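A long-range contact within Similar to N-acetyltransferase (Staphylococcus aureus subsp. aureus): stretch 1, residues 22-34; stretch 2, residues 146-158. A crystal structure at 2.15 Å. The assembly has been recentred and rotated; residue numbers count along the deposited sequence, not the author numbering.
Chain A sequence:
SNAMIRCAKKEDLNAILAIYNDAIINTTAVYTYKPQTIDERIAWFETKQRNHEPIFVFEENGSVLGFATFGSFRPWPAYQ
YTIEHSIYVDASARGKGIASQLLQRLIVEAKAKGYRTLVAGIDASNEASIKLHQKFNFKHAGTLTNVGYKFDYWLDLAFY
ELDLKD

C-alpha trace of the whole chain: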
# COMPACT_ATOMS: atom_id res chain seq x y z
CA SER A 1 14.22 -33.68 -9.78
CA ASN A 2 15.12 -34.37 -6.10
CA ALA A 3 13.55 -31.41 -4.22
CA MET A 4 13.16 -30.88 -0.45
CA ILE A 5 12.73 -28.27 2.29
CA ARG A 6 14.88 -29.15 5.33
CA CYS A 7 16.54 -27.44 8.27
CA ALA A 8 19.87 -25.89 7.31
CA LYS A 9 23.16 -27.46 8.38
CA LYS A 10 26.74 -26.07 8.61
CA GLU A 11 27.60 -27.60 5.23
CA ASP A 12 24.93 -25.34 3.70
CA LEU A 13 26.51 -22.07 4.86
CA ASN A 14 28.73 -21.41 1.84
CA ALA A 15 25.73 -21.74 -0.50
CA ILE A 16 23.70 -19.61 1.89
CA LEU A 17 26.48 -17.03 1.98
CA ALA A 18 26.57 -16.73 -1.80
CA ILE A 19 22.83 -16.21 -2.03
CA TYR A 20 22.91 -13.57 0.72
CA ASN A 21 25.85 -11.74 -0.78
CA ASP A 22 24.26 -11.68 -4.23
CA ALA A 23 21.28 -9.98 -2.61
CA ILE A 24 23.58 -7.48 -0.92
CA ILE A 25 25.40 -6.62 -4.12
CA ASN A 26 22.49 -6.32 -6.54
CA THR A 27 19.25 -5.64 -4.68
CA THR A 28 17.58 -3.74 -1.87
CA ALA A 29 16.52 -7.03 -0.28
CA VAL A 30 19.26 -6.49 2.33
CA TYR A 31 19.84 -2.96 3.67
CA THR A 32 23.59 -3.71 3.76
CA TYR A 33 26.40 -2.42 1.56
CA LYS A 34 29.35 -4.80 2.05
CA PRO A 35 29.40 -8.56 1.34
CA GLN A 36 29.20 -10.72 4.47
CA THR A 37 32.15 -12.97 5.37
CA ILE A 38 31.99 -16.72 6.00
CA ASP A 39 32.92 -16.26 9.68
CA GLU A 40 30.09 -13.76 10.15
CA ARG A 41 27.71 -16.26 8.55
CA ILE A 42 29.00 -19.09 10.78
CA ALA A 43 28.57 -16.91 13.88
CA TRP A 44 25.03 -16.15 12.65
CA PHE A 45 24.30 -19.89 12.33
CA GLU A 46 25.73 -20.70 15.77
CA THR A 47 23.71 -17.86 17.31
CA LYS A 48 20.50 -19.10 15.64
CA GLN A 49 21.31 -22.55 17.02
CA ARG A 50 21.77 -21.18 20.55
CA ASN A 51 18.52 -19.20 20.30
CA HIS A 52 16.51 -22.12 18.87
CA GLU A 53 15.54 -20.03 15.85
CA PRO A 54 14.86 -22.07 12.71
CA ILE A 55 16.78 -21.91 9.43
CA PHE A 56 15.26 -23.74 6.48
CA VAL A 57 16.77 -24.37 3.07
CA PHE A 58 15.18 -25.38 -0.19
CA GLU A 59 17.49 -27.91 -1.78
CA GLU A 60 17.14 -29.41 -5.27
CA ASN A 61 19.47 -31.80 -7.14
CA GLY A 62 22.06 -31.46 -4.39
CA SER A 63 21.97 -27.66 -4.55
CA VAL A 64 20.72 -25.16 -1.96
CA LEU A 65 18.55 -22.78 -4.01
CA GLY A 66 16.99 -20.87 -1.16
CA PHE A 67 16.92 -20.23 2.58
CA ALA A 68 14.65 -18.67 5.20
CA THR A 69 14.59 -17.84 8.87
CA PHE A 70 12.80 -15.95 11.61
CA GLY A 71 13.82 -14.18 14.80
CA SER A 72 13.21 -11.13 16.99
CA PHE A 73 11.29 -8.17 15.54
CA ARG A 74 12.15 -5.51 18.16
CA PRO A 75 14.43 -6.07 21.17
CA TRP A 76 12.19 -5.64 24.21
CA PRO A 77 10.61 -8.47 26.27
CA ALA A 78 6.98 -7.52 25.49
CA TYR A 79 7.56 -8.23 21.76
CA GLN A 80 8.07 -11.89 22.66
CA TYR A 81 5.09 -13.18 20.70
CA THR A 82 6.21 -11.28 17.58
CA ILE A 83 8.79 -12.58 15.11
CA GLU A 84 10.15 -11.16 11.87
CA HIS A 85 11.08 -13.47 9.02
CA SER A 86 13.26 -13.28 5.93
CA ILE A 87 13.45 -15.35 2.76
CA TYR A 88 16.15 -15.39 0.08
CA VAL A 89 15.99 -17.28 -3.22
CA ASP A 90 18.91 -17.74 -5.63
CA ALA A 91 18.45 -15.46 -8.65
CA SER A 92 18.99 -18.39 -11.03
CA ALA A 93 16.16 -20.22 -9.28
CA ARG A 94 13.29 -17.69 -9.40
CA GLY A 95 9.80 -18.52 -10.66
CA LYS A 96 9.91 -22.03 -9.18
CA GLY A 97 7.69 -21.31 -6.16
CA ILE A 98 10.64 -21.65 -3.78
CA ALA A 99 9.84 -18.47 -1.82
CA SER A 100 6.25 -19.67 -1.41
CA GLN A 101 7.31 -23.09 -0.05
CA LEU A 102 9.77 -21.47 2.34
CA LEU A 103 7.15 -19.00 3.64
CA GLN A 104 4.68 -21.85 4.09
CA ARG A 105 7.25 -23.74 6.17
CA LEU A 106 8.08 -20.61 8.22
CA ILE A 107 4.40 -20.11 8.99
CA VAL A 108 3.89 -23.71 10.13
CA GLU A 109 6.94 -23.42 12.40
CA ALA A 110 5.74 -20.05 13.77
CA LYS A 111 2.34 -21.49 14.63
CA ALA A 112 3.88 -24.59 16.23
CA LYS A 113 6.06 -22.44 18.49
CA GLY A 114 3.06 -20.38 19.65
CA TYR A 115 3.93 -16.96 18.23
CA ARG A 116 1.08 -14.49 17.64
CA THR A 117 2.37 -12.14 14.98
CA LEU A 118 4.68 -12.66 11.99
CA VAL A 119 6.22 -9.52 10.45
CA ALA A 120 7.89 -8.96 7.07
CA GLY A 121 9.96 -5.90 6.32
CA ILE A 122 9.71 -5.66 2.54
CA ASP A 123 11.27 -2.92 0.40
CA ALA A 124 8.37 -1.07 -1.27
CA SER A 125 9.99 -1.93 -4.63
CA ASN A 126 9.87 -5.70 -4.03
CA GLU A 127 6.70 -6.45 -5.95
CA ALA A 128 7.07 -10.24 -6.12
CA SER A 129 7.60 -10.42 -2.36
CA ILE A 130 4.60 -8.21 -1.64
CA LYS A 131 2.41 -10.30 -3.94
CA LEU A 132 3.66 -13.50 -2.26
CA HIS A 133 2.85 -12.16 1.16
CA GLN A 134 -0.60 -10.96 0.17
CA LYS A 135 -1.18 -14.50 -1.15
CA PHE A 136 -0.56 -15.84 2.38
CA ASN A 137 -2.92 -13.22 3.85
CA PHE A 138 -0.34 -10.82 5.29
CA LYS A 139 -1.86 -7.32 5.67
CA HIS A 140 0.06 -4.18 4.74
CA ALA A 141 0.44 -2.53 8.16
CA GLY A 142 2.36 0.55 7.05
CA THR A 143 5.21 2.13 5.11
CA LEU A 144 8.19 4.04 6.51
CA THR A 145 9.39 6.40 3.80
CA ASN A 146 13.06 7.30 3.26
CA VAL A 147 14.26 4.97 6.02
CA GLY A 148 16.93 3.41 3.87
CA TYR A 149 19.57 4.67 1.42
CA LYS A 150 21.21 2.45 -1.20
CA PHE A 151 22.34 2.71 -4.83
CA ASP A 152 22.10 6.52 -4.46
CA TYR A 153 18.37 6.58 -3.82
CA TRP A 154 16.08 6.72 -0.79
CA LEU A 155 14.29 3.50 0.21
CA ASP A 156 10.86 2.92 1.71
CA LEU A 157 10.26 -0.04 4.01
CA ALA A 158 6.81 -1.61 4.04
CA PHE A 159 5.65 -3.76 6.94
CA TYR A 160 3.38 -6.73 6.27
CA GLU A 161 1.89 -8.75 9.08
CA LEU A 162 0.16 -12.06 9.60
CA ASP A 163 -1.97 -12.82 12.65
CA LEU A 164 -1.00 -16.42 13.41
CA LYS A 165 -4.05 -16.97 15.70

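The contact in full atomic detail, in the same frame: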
# COMPACT_ATOMS: atom_id res chain seq x y z
N ASP A 22 24.78 -12.11 -2.93
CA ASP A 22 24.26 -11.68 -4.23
C ASP A 22 23.21 -10.60 -3.94
O ASP A 22 23.21 -9.52 -4.55
CB ASP A 22 23.64 -12.86 -4.98
CG ASP A 22 23.77 -12.73 -6.48
OD1 ASP A 22 24.87 -12.35 -6.96
OD2 ASP A 22 22.79 -13.03 -7.20
N ALA A 23 22.37 -10.88 -2.95
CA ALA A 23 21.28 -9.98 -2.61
C ALA A 23 21.85 -8.65 -2.12
O ALA A 23 21.28 -7.58 -2.38
CB ALA A 23 20.38 -10.62 -1.57
N ILE A 24 23.00 -8.71 -1.45
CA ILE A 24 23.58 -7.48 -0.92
C ILE A 24 24.10 -6.66 -2.09
O ILE A 24 23.92 -5.44 -2.14
CB ILE A 24 24.71 -7.76 0.07
CG1 ILE A 24 24.13 -8.13 1.44
CG2 ILE A 24 25.61 -6.55 0.23
CD1 ILE A 24 25.19 -8.64 2.40
N ILE A 25 24.71 -7.34 -3.06
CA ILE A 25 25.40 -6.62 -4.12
C ILE A 25 24.43 -6.01 -5.13
O ILE A 25 24.66 -4.91 -5.62
CB ILE A 25 26.47 -7.52 -4.82
CG1 ILE A 25 27.53 -7.97 -3.81
CG2 ILE A 25 27.15 -6.77 -5.97
CD1 ILE A 25 28.30 -6.83 -3.17
N ASN A 26 23.34 -6.70 -5.41
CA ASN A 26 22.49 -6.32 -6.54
C ASN A 26 21.10 -5.79 -6.23
O ASN A 26 20.43 -5.25 -7.10
CB ASN A 26 22.35 -7.51 -7.50
CG ASN A 26 23.67 -7.92 -8.09
OD1 ASN A 26 24.19 -9.00 -7.78
ND2 ASN A 26 24.24 -7.05 -8.93
N THR A 27 20.64 -5.97 -5.00
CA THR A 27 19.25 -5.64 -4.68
C THR A 27 19.13 -4.87 -3.38
O THR A 27 20.11 -4.72 -2.64
CB THR A 27 18.35 -6.90 -4.57
OG1 THR A 27 18.58 -7.53 -3.30
CG2 THR A 27 18.67 -7.91 -5.69
N THR A 28 17.92 -4.41 -3.12
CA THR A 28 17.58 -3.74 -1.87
C THR A 28 16.94 -4.72 -0.89
O THR A 28 16.28 -4.31 0.06
CB THR A 28 16.59 -2.62 -2.14
OG1 THR A 28 15.43 -3.18 -2.76
CG2 THR A 28 17.20 -1.59 -3.06
N ALA A 29 17.10 -6.01 -1.14
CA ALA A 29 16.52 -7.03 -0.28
C ALA A 29 17.24 -7.09 1.07
O ALA A 29 16.69 -7.56 2.07
CB ALA A 29 16.57 -8.39 -0.97
N VAL A 30 18.48 -6.61 1.10
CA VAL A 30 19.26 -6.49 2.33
C VAL A 30 19.76 -5.05 2.42
O VAL A 30 20.48 -4.59 1.52
CB VAL A 30 20.48 -7.43 2.32
CG1 VAL A 30 21.14 -7.45 3.69
CG2 VAL A 30 20.08 -8.85 1.92
N TYR A 31 19.38 -4.33 3.48
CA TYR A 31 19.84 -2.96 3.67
C TYR A 31 21.29 -2.94 4.17
O TYR A 31 21.61 -2.37 5.22
CB TYR A 31 18.91 -2.17 4.62
CG TYR A 31 17.58 -1.69 4.02
CD1 TYR A 31 17.02 -2.32 2.92
CD2 TYR A 31 16.91 -0.60 4.56
CE1 TYR A 31 15.80 -1.89 2.38
CE2 TYR A 31 15.68 -0.16 4.03
CZ TYR A 31 15.15 -0.81 2.94
OH TYR A 31 13.94 -0.41 2.38
N THR A 32 22.18 -3.59 3.41
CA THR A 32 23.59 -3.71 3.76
C THR A 32 24.39 -3.32 2.52
O THR A 32 23.90 -3.47 1.40
CB THR A 32 23.93 -5.15 4.19
OG1 THR A 32 23.19 -5.47 5.38
CG2 THR A 32 25.42 -5.32 4.50
N TYR A 33 25.60 -2.81 2.70
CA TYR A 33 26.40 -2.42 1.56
C TYR A 33 27.48 -3.44 1.21
O TYR A 33 27.66 -3.77 0.04
CB TYR A 33 27.04 -1.04 1.79
CG TYR A 33 26.06 0.06 2.11
CD1 TYR A 33 25.16 0.53 1.16
CD2 TYR A 33 26.05 0.66 3.37
CE1 TYR A 33 24.26 1.57 1.46
CE2 TYR A 33 25.16 1.68 3.67
CZ TYR A 33 24.27 2.13 2.71
OH TYR A 33 23.39 3.16 3.01
N LYS A 34 28.19 -3.93 2.23
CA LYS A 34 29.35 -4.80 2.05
C LYS A 34 28.99 -6.28 2.14
O LYS A 34 28.19 -6.68 2.99
CB LYS A 34 30.40 -4.51 3.13
CG LYS A 34 31.11 -3.16 3.00
CD LYS A 34 31.99 -2.90 4.22
CE LYS A 34 32.60 -1.50 4.22
NZ LYS A 34 33.75 -1.34 3.27
N ASN A 146 11.70 6.79 3.14
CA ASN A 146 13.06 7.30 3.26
C ASN A 146 13.79 6.79 4.49
O ASN A 146 14.56 7.54 5.10
CB ASN A 146 13.05 8.84 3.28
CG ASN A 146 12.35 9.44 2.07
OD1 ASN A 146 12.51 8.95 0.96
ND2 ASN A 146 11.56 10.48 2.29
N VAL A 147 13.55 5.53 4.86
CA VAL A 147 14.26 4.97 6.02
C VAL A 147 15.57 4.36 5.60
O VAL A 147 16.46 4.18 6.44
CB VAL A 147 13.47 3.85 6.77
CG1 VAL A 147 12.37 4.44 7.60
CG2 VAL A 147 12.94 2.80 5.78
N GLY A 148 15.68 4.00 4.32
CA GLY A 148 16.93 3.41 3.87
C GLY A 148 17.59 4.24 2.78
O GLY A 148 16.94 5.09 2.18
N TYR A 149 18.88 4.01 2.52
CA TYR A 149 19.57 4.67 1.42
C TYR A 149 20.55 3.68 0.78
O TYR A 149 21.48 3.19 1.42
CB TYR A 149 20.32 5.93 1.92
CG TYR A 149 20.96 6.78 0.82
CD1 TYR A 149 20.18 7.61 0.02
CD2 TYR A 149 22.33 6.78 0.60
CE1 TYR A 149 20.74 8.40 -0.98
CE2 TYR A 149 22.91 7.57 -0.40
CZ TYR A 149 22.11 8.37 -1.18
OH TYR A 149 22.65 9.16 -2.18
N LYS A 150 20.34 3.39 -0.50
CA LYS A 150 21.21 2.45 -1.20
C LYS A 150 21.15 2.72 -2.70
O LYS A 150 20.11 3.17 -3.22
CB LYS A 150 20.79 1.01 -0.91
CG LYS A 150 21.87 -0.04 -1.20
CD LYS A 150 21.38 -1.45 -0.85
CE LYS A 150 22.43 -2.50 -1.19
NZ LYS A 150 22.01 -3.89 -0.81
N PHE A 151 22.26 2.48 -3.38
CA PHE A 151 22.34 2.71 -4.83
C PHE A 151 21.96 4.16 -5.15
O PHE A 151 21.31 4.42 -6.16
CB PHE A 151 21.42 1.75 -5.59
CG PHE A 151 21.75 0.29 -5.38
CD1 PHE A 151 23.07 -0.14 -5.31
CD2 PHE A 151 20.74 -0.66 -5.27
CE1 PHE A 151 23.37 -1.49 -5.13
CE2 PHE A 151 21.03 -2.00 -5.09
CZ PHE A 151 22.34 -2.42 -5.02
N ASP A 152 22.32 5.09 -4.26
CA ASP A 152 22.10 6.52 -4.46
C ASP A 152 20.65 6.99 -4.44
O ASP A 152 20.36 8.14 -4.80
CB ASP A 152 22.73 6.99 -5.76
CG ASP A 152 24.19 6.66 -5.82
OD1 ASP A 152 24.87 6.75 -4.78
OD2 ASP A 152 24.64 6.31 -6.91
N TYR A 153 19.74 6.12 -4.02
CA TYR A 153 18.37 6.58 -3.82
C TYR A 153 17.76 6.22 -2.45
O TYR A 153 18.24 5.31 -1.76
CB TYR A 153 17.46 6.18 -4.99
CG TYR A 153 17.53 4.73 -5.38
CD1 TYR A 153 16.84 3.76 -4.65
CD2 TYR A 153 18.24 4.32 -6.51
CE1 TYR A 153 16.87 2.42 -5.02
CE2 TYR A 153 18.28 2.98 -6.88
CZ TYR A 153 17.60 2.04 -6.13
OH TYR A 153 17.62 0.71 -6.49
N TRP A 154 16.73 6.95 -2.07
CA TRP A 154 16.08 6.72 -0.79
C TRP A 154 15.14 5.52 -0.90
O TRP A 154 14.56 5.28 -1.95
CB TRP A 154 15.35 7.99 -0.34
CG TRP A 154 16.33 9.08 -0.01
CD1 TRP A 154 16.68 10.14 -0.81
CD2 TRP A 154 17.12 9.21 1.18
NE1 TRP A 154 17.63 10.92 -0.19
CE2 TRP A 154 17.92 10.37 1.04
CE3 TRP A 154 17.24 8.45 2.35
CZ2 TRP A 154 18.81 10.79 2.03
CZ3 TRP A 154 18.12 8.87 3.33
CH2 TRP A 154 18.90 10.02 3.16
N LEU A 155 15.02 4.77 0.18
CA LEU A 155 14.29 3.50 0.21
C LEU A 155 13.17 3.58 1.24
O LEU A 155 13.35 4.13 2.34
CB LEU A 155 15.21 2.34 0.59
CG LEU A 155 16.55 2.16 -0.12
CD1 LEU A 155 17.32 0.98 0.49
CD2 LEU A 155 16.32 1.92 -1.61
N ASP A 156 12.03 2.99 0.86
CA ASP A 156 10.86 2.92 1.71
C ASP A 156 10.69 1.48 2.17
O ASP A 156 10.76 0.55 1.37
CB ASP A 156 9.59 3.35 0.94
CG ASP A 156 9.68 4.78 0.40
OD1 ASP A 156 10.55 5.56 0.84
OD2 ASP A 156 8.86 5.12 -0.47
N LEU A 157 10.45 1.29 3.46
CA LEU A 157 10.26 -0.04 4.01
C LEU A 157 8.80 -0.26 4.36
O LEU A 157 8.23 0.46 5.17
CB LEU A 157 11.14 -0.23 5.25
CG LEU A 157 11.08 -1.63 5.87
CD1 LEU A 157 11.74 -2.63 4.93
CD2 LEU A 157 11.74 -1.67 7.24
N ALA A 158 8.19 -1.26 3.74
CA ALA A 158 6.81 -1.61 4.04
C ALA A 158 6.76 -2.76 5.05
O ALA A 158 7.56 -3.68 5.01
CB ALA A 158 6.08 -1.99 2.77

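The rule of this contact is one buried amine against a backbone that is leaving a helix. Lys-150 points toward stretch 1 with all four chi angles t, so its fully extended side chain delivers NZ among backbone carbonyls. Walking along stretch 1, the first of these is Ile-24 O, 2.8 Å from Lys-150 NZ, in the last turn of the helix, where carbonyls begin to lack amide partners. The CA-to-CB bonds of Ile-24, Ile-25 and Asn-26 all point away, and the backbone makes the contact. The edge of the Phe-151 ring meets the backbone here, with Phe-151 CZ 3.5 Å from Ile-25 O.

Thr-27 leaves helical geometry, and Thr-27 OG1 ties the exit together, donating to Ala-23 O at 2.9 Å and accepting from Ala-29 N at 3.0 Å. Its carbonyl accepts from the lysine, with Lys-150 NZ 2.8 Å from Thr-27 O. Thr-28 lays its methyl, CG2, against Leu-155 CD2 at 3.9 Å, while its hydroxyl is satisfied elsewhere in the structure.

Val-30 O and Thr-32 O, each 2.9 Å from Lys-150 NZ, bring the hydrogen bonds to four; with four acceptors on an ammonium's three hydrogens, at least one hydrogen must be shared. Between them, Tyr-31 starts sideways but swings its ring over the hairpin, burying more area than any other residue here. Leu-155 CD1 sits over one face, 3.9 Å from the Tyr-31 ring centroid in a CH-pi contact. Glycine suits position 148: Tyr-31 CE2 lies 3.8 Å from Gly-148 CA, and an ideal CB would clash with that ring atom.

Tyr-33, itself exposed, is the last residue of stretch 1 to touch stretch 2. Tyr-33 OH donates a very short hydrogen bond, 2.5 Å, to Tyr-149 O, while Tyr-33 CE1 packs 3.9 Å from Lys-150 CG, against the aliphatic stem of the lysine.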